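Local coordinates for tailspike protein (Siphovirus 9NA, PDB 3RIQ), which binds the lipopolysaccharide receptor of Salmonella as a trimeric, right-handed beta-helical tailspike and cleaves its polysaccharide as an endorhamnosidase, at the interface of chains A and B. Coordinates in Å, arbitrary orientation; residue numbers count along the deposited sequence, not the author numbering. Chains: chain A/B, Tailspike protein.

The interface of chains A and B. Residues chain A 409, 415, 417; chain B 423-424, 426.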
ATOM      1  N   CYS A 409     -17.953   7.990  -0.912  1.00 15.62           N
ATOM      2  CA  CYS A 409     -17.940   9.253  -0.173  1.00 16.36           C
ATOM      3  C   CYS A 409     -18.541   9.033   1.190  1.00 16.19           C
ATOM      4  O   CYS A 409     -19.729   8.664   1.293  1.00 16.84           O
ATOM      5  CB  CYS A 409     -18.711  10.355  -0.917  1.00 16.51           C
ATOM      6  SG  CYS A 409     -18.120  10.588  -2.599  1.00 18.96           S
ATOM      7  N   LYS A 415     -20.832  14.761  -1.094  1.00 15.97           N
ATOM      8  CA  LYS A 415     -20.716  13.480  -1.790  0.50 16.38           C
ATOM      9  C   LYS A 415     -20.895  13.653  -3.294  1.00 16.08           C
ATOM     10  O   LYS A 415     -21.084  12.673  -4.013  1.00 17.22           O
ATOM     11  CB  LYS A 415     -21.762  12.475  -1.273  0.50 16.54           C
ATOM     12  CG  LYS A 415     -21.970  12.464   0.229  0.50 18.84           C
ATOM     13  CD  LYS A 415     -22.603  11.146   0.670  0.50 19.75           C
ATOM     14  CE  LYS A 415     -23.668  11.393   1.710  0.50 22.51           C
ATOM     15  NZ  LYS A 415     -23.157  12.349   2.717  0.50 25.34           N
ATOM     16  N   ILE A 417     -20.177  14.054  -7.139  1.00 15.56           N
ATOM     17  CA  ILE A 417     -19.210  13.569  -8.142  1.00 16.07           C
ATOM     18  C   ILE A 417     -19.592  14.147  -9.506  1.00 15.97           C
ATOM     19  O   ILE A 417     -20.720  13.923 -10.008  1.00 16.64           O
ATOM     20  CB  ILE A 417     -19.237  12.016  -8.243  1.00 15.93           C
ATOM     21  CG1 ILE A 417     -18.923  11.390  -6.882  1.00 16.61           C
ATOM     22  CG2 ILE A 417     -18.298  11.549  -9.358  1.00 16.22           C
ATOM     23  CD1 ILE A 417     -19.118   9.900  -6.800  1.00 18.18           C
TER
ATOM     24  N   ALA B 423     -22.064   4.457   5.345  1.00 15.01           N
ATOM     25  CA  ALA B 423     -22.083   5.432   4.253  1.00 15.09           C
ATOM     26  C   ALA B 423     -22.730   4.927   2.970  1.00 15.34           C
ATOM     27  O   ALA B 423     -22.863   3.720   2.751  1.00 15.81           O
ATOM     28  CB  ALA B 423     -20.644   5.882   3.947  1.00 16.26           C
ATOM     29  N   ASP B 424     -23.094   5.882   2.126  1.00 15.89           N
ATOM     30  CA  ASP B 424     -23.717   5.600   0.843  1.00 15.39           C
ATOM     31  C   ASP B 424     -22.817   4.763  -0.079  1.00 15.76           C
ATOM     32  O   ASP B 424     -21.589   4.841  -0.025  1.00 16.61           O
ATOM     33  CB  ASP B 424     -24.051   6.916   0.102  1.00 15.74           C
ATOM     34  CG  ASP B 424     -25.080   7.799   0.823  1.00 18.76           C
ATOM     35  OD1 ASP B 424     -25.565   7.469   1.922  1.00 21.12           O
ATOM     36  OD2 ASP B 424     -25.413   8.860   0.239  1.00 21.41           O
ATOM     37  N   GLN B 426     -22.027   4.560  -4.055  1.00 15.24           N
ATOM     38  CA  GLN B 426     -22.102   5.390  -5.281  1.00 14.66           C
ATOM     39  C   GLN B 426     -21.427   4.690  -6.450  1.00 14.52           C
ATOM     40  O   GLN B 426     -20.533   3.832  -6.265  1.00 14.53           O
ATOM     41  CB  GLN B 426     -21.508   6.790  -5.052  1.00 15.54           C
ATOM     42  CG  GLN B 426     -22.440   7.576  -4.092  1.00 16.17           C
ATOM     43  CD  GLN B 426     -21.884   8.916  -3.685  1.00 15.83           C
ATOM     44  OE1 GLN B 426     -21.501   9.120  -2.526  1.00 19.03           O
ATOM     45  NE2 GLN B 426     -21.817   9.836  -4.634  1.00 16.33           N
TER
HETATM   46  O   HOH W   1     -20.310   6.776  -1.658  1.00 18.05           O
HETATM   47  O   HOH W   2     -22.051   8.595   2.789  1.00 21.24           O
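Water 1 is gripped by both chains: it lies 2.8 Å from the amide nitrogen N of A:Cys409 and, on the other side of the interface, pairs with the backbone O of B:Asp424 and the side-chain oxygen OE1 of B:Gln426. That glutamine illustrates how one carboxamide can join two subunits with both of its ends. While OE1 turns to the water, NE2 donates directly to the backbone O of A:Lys415 at 3.0 Å. The bond is nearly straight, 168° at the hydrogen, and lies in the carbonyl plane and close to the amide plane, a geometry that, together with the water, fixes the rotation of the carboxamide. An extended chain beyond CG (chi2 174°) carries the group across to chain A. There, CD1 of A:Ile417 packs 3.5 Å from NE2, and CB of A:Cys409 comes to 3.4 Å from OE1, giving the polar tip partly apolar surroundings. Water 2 makes a second bridge, between the backbone O of A:Cys409 and N of B:Asp424. The bent chain of A:Lys415 crosses B:Asp424 at about a right angle, and its CE touches OD2 at 3.4 Å. The side-chain nitrogen NZ stays 4.8 Å from that oxygen, so any attraction between the two is probably long-range. In the trimeric tailspike the patch joins strands 407-409 and 417-419 and the intervening loop of one subunit to strand 425-427 and the loop residues just before it in its neighbour, where the chains pass from the main beta-helix toward the C-terminal region.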